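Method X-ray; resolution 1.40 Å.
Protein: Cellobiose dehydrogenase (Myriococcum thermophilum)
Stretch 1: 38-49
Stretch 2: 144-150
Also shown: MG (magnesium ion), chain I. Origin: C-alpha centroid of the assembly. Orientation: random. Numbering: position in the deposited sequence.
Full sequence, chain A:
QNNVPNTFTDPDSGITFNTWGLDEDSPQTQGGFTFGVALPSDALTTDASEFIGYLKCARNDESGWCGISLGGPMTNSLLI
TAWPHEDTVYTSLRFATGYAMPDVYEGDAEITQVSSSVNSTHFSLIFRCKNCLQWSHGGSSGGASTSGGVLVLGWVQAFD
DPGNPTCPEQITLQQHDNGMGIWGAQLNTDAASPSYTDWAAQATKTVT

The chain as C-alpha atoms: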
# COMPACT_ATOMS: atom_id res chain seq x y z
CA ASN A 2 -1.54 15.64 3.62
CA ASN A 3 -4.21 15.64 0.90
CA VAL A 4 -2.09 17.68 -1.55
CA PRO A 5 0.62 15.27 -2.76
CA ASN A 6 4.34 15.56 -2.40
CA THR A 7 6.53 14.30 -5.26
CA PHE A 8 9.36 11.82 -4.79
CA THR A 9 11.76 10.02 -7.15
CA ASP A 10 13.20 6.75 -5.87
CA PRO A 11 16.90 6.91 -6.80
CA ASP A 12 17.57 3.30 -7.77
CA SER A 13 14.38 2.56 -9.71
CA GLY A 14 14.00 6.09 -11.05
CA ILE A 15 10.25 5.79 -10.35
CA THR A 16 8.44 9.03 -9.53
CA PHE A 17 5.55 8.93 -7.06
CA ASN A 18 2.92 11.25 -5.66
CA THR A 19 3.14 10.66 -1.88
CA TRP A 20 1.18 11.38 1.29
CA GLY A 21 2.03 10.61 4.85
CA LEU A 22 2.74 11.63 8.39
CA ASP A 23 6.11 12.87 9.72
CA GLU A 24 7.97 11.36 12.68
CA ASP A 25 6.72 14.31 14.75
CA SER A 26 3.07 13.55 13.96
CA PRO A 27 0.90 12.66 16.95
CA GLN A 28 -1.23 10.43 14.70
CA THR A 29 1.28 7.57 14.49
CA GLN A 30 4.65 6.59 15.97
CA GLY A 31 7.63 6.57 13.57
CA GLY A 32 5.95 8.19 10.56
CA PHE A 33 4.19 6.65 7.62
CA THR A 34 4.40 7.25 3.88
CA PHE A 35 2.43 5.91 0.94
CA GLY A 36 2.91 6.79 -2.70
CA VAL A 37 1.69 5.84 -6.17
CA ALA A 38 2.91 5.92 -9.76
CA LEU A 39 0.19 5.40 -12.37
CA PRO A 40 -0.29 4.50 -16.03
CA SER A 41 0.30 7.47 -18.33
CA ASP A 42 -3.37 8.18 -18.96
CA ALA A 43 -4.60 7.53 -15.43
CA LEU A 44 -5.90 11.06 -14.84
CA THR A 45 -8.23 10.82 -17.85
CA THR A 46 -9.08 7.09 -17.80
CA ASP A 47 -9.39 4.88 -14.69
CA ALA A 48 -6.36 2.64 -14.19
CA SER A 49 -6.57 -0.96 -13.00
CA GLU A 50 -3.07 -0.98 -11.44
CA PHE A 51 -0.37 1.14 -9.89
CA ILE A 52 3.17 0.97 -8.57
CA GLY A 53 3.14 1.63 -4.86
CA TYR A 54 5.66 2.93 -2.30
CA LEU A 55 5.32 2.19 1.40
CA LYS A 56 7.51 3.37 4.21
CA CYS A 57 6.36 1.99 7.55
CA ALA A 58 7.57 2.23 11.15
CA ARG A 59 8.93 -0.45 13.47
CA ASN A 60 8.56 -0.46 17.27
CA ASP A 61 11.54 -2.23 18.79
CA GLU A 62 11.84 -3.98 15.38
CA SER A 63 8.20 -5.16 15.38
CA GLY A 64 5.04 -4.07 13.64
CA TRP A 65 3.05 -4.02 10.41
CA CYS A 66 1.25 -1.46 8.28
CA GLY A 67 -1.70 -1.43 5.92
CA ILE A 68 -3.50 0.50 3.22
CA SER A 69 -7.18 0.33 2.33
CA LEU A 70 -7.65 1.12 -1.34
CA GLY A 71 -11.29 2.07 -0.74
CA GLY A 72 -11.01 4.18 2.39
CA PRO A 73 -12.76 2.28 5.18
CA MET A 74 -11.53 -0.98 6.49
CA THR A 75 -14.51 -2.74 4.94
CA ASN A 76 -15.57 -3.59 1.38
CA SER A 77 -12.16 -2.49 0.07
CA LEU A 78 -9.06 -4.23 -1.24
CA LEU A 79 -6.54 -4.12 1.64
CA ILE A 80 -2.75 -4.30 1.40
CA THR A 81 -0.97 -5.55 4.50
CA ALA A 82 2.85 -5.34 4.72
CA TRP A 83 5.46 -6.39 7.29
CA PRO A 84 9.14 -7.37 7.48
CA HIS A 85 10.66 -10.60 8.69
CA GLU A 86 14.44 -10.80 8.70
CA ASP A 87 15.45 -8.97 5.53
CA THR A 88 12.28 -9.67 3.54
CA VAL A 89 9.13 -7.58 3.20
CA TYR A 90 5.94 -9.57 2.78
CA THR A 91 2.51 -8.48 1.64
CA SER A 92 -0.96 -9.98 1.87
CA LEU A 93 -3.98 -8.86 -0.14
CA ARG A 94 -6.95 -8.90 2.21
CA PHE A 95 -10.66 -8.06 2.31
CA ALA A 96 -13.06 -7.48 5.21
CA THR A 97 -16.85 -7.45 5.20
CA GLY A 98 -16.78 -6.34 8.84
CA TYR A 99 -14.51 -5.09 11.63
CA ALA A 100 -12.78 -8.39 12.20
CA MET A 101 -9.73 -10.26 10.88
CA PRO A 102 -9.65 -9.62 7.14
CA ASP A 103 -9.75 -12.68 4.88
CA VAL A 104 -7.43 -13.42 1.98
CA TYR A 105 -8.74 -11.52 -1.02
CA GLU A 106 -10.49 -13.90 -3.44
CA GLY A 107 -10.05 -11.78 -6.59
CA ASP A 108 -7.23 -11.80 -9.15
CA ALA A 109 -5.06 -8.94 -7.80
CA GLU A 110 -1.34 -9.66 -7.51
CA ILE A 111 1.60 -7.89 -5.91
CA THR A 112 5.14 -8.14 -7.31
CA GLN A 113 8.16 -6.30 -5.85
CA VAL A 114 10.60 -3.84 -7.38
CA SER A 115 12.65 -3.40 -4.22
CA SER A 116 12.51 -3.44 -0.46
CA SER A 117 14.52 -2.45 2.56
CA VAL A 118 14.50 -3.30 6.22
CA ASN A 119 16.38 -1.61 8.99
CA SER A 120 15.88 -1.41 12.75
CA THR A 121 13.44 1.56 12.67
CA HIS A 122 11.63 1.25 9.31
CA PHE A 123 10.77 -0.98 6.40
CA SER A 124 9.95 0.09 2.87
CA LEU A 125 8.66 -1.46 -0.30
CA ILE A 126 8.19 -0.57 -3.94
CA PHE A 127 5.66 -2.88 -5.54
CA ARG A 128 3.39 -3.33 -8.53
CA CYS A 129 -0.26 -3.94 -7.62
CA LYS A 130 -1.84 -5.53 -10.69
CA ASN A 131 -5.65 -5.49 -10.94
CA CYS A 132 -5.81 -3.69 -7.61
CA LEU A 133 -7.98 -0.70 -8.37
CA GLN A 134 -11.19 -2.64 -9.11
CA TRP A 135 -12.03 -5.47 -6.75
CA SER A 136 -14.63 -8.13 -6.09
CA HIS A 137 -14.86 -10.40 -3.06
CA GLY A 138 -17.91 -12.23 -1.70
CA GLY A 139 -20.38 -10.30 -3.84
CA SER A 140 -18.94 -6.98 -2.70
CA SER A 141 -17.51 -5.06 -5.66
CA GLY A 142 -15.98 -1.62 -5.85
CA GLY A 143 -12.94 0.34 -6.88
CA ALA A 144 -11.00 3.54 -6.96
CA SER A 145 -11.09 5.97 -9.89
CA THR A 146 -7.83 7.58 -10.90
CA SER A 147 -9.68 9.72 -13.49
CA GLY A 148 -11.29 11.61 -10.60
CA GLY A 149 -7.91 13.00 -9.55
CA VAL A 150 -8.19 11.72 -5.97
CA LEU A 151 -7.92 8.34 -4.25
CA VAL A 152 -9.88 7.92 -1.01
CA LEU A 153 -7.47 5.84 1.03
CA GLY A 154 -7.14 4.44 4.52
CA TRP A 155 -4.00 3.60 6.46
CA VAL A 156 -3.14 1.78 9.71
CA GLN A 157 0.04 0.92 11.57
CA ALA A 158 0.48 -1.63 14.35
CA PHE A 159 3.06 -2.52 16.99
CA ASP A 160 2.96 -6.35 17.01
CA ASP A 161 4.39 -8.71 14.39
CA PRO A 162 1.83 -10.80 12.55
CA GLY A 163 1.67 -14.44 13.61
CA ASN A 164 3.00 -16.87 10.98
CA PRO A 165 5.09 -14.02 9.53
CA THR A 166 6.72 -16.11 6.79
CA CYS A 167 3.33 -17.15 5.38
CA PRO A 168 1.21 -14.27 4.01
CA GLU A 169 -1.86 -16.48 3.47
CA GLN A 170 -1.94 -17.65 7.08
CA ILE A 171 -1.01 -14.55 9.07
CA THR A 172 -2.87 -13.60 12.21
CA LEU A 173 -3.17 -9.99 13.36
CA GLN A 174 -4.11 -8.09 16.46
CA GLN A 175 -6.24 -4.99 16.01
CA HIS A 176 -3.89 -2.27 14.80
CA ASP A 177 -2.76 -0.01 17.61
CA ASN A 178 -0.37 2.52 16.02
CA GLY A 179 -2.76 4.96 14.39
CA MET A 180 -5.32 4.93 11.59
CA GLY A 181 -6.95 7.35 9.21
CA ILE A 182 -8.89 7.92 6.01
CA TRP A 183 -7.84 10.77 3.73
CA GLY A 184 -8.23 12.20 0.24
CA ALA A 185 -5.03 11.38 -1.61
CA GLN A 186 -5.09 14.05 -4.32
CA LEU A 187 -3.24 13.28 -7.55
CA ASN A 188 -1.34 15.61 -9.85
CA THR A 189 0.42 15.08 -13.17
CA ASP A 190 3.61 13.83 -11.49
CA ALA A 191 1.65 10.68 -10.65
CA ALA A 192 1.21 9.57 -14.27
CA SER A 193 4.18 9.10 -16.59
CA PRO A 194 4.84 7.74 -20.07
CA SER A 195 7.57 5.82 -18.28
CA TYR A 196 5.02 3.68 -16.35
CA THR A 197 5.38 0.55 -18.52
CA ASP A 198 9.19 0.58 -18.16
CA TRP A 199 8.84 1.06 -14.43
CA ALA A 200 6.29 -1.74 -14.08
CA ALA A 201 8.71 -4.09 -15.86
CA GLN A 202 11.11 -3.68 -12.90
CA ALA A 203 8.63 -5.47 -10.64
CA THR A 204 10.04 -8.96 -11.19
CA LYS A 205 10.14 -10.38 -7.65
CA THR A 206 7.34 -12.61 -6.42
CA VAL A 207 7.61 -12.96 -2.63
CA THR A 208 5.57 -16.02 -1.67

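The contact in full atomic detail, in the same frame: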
# COMPACT_ATOMS: atom_id res chain seq x y z
N ALA A 38 2.62 5.56 -8.37
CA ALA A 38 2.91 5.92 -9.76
C ALA A 38 1.88 5.19 -10.61
O ALA A 38 1.59 4.01 -10.36
CB ALA A 38 4.32 5.50 -10.13
N LEU A 39 1.34 5.89 -11.62
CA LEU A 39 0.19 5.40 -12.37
C LEU A 39 0.44 5.33 -13.86
O LEU A 39 1.28 6.04 -14.39
CB LEU A 39 -1.02 6.33 -12.13
CG LEU A 39 -1.42 6.57 -10.68
CD1 LEU A 39 -2.53 7.62 -10.60
CD2 LEU A 39 -1.89 5.28 -10.06
N PRO A 40 -0.35 4.51 -14.56
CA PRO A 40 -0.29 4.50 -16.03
C PRO A 40 -0.45 5.91 -16.61
O PRO A 40 -1.09 6.77 -16.01
CB PRO A 40 -1.46 3.62 -16.42
CG PRO A 40 -1.52 2.62 -15.28
CD PRO A 40 -1.23 3.44 -14.04
N SER A 41 0.13 6.13 -17.79
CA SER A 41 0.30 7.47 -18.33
C SER A 41 -1.00 8.24 -18.48
O SER A 41 -1.02 9.46 -18.37
CB SER A 41 1.01 7.40 -19.69
OG SER A 41 0.17 6.82 -20.67
N ASP A 42 -2.09 7.52 -18.75
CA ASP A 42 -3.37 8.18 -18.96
C ASP A 42 -4.30 8.13 -17.77
O ASP A 42 -5.49 8.41 -17.90
CB ASP A 42 -4.08 7.58 -20.18
CG ASP A 42 -4.38 6.09 -20.01
OD1 ASP A 42 -3.85 5.48 -19.06
OD2 ASP A 42 -5.15 5.54 -20.83
N ALA A 43 -3.76 7.79 -16.59
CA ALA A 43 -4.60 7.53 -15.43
C ALA A 43 -5.47 8.70 -14.99
O ALA A 43 -6.48 8.48 -14.33
CB ALA A 43 -3.74 7.06 -14.25
N LEU A 44 -5.11 9.93 -15.33
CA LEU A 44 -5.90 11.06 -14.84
C LEU A 44 -7.10 11.34 -15.73
O LEU A 44 -7.98 12.13 -15.38
CB LEU A 44 -5.04 12.31 -14.70
CG LEU A 44 -3.95 12.15 -13.65
CD1 LEU A 44 -3.09 13.40 -13.55
CD2 LEU A 44 -4.63 11.86 -12.33
N THR A 45 -7.13 10.67 -16.88
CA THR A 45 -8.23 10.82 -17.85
C THR A 45 -9.08 9.55 -17.92
O THR A 45 -10.30 9.61 -18.14
CB THR A 45 -7.70 11.18 -19.26
OG1 THR A 45 -6.79 10.17 -19.70
CG2 THR A 45 -6.96 12.50 -19.24
N THR A 46 -8.44 8.40 -17.74
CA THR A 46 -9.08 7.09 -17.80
C THR A 46 -8.67 6.24 -16.59
O THR A 46 -7.49 6.15 -16.26
CB THR A 46 -8.67 6.36 -19.10
OG1 THR A 46 -9.08 7.16 -20.21
CG2 THR A 46 -9.34 5.00 -19.18
N ASP A 47 -9.65 5.62 -15.93
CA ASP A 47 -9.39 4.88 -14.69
C ASP A 47 -8.41 3.74 -14.93
O ASP A 47 -8.62 2.91 -15.82
CB ASP A 47 -10.67 4.28 -14.11
CG ASP A 47 -11.53 5.30 -13.41
OD1 ASP A 47 -11.08 6.44 -13.23
OD2 ASP A 47 -12.67 4.94 -13.04
N ALA A 48 -7.33 3.72 -14.14
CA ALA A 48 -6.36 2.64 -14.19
C ALA A 48 -6.86 1.41 -13.43
O ALA A 48 -7.70 1.53 -12.54
CB ALA A 48 -5.01 3.10 -13.60
N SER A 49 -6.31 0.26 -13.75
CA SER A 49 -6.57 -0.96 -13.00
C SER A 49 -5.41 -1.30 -12.05
O SER A 49 -5.56 -2.15 -11.17
CB SER A 49 -6.78 -2.14 -13.94
OG SER A 49 -5.63 -2.36 -14.73
N ALA A 144 -11.42 2.17 -7.08
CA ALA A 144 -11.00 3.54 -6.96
C ALA A 144 -10.89 4.08 -8.38
O ALA A 144 -10.64 3.32 -9.32
CB ALA A 144 -9.67 3.62 -6.24
N SER A 145 -11.13 5.38 -8.56
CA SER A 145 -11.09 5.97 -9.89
C SER A 145 -10.04 7.03 -10.03
O SER A 145 -10.23 8.17 -9.59
CB SER A 145 -12.46 6.56 -10.24
OG SER A 145 -13.40 5.53 -10.51
N THR A 146 -8.93 6.66 -10.67
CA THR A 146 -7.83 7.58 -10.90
C THR A 146 -8.26 8.80 -11.73
O THR A 146 -7.73 9.89 -11.56
CB THR A 146 -6.59 6.88 -11.54
OG1 THR A 146 -6.96 6.30 -12.80
CG2 THR A 146 -6.05 5.78 -10.63
N SER A 147 -9.23 8.62 -12.62
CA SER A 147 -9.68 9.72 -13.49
C SER A 147 -10.36 10.86 -12.71
O SER A 147 -10.51 11.98 -13.21
CB SER A 147 -10.58 9.20 -14.62
OG SER A 147 -11.86 8.81 -14.13
N GLY A 148 -10.72 10.59 -11.45
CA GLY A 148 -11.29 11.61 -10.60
C GLY A 148 -10.26 12.50 -9.93
O GLY A 148 -10.62 13.50 -9.30
N GLY A 149 -8.98 12.16 -10.07
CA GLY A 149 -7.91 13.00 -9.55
C GLY A 149 -7.73 12.96 -8.04
O GLY A 149 -7.10 13.84 -7.47
N VAL A 150 -8.32 11.94 -7.41
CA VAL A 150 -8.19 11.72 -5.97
C VAL A 150 -8.43 10.23 -5.69
O VAL A 150 -9.25 9.58 -6.35
CB VAL A 150 -9.17 12.60 -5.14
CG1 VAL A 150 -10.62 12.27 -5.47
CG2 VAL A 150 -8.90 12.46 -3.62
MG MG I . -7.68 16.04 -7.26
O HOH W 1 -8.87 3.86 -11.30
O HOH W 2 -5.63 16.43 -7.52

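The contact between 38-49 and 144-150 joins segments about a hundred residues apart in sequence, and it is held by side chains bonding to backbone and to one carboxylate rather than by strand pairing. At its centre is T146, in a short 3-10 segment (146-148), whose CA-to-CB bond points toward the other stretch. Its hydroxyl works in both directions: OG1 donates to A43 O at 2.7 Å, and A48 N donates to T146 OG1 at 2.9 Å with an N-H...O angle of 160°. One buried threonine thus satisfies a carbonyl and an amide five residues apart in a segment without regular secondary structure. The methyl group of T146 faces apolar surroundings, with CG2 4.0 Å from L39 CD1.

D47 forms the second polar centre. Its CA-to-CB bond runs sideways, but the carboxylate at its end reaches the other stretch and accepts three hydrogen bonds. OD1 of D47 takes two of them, from S147 N (2.9 Å, 156°) and from S147 OG (2.7 Å), so that the amide and hydroxyl of a single residue converge on one oxygen. OD2 of D47 receives the third, from S145 OG at 2.7 Å. The amide of T146 also lies near the carboxylate, T146 N being 3.4 Å from D47 OD1, but the angle is poor and no hydrogen bond forms. That amide is satisfied instead by water 1, which accepts from T146 N at 2.9 Å. The same water donates to A48 O at 2.9 Å and to A144 O at 2.7 Å, bridging the two stretches through backbone atoms.

Not every close polar pair is a bond. S147 N approaches A43 O at 3.2 Å with unfavourable geometry, its proton being directed to D47. L44 O and S147 O, both acceptors, sit 3.3 Å apart; nearby, S147 CA makes a CA-H...O contact of 3.5 Å with L44 O. The L44 side chain starts away from the other stretch, yet its end returns to it, placing CD2 3.8 Å from T146 O.

Local hydrogen bonds shape both partners. A type I turn from P40 to A43 is closed by A43 N to P40 O (2.9 Å), and D42 O accepts from T45 N (3.0 Å), T46 N (3.0 Å) and T45 OG1 (2.8 Å). In the second stretch, G148 N donates to S145 O (3.1 Å) and G149 N to T146 O (3.0 Å). G149, at positive phi, directs its O to the magnesium ion, MG, at 2.3 Å.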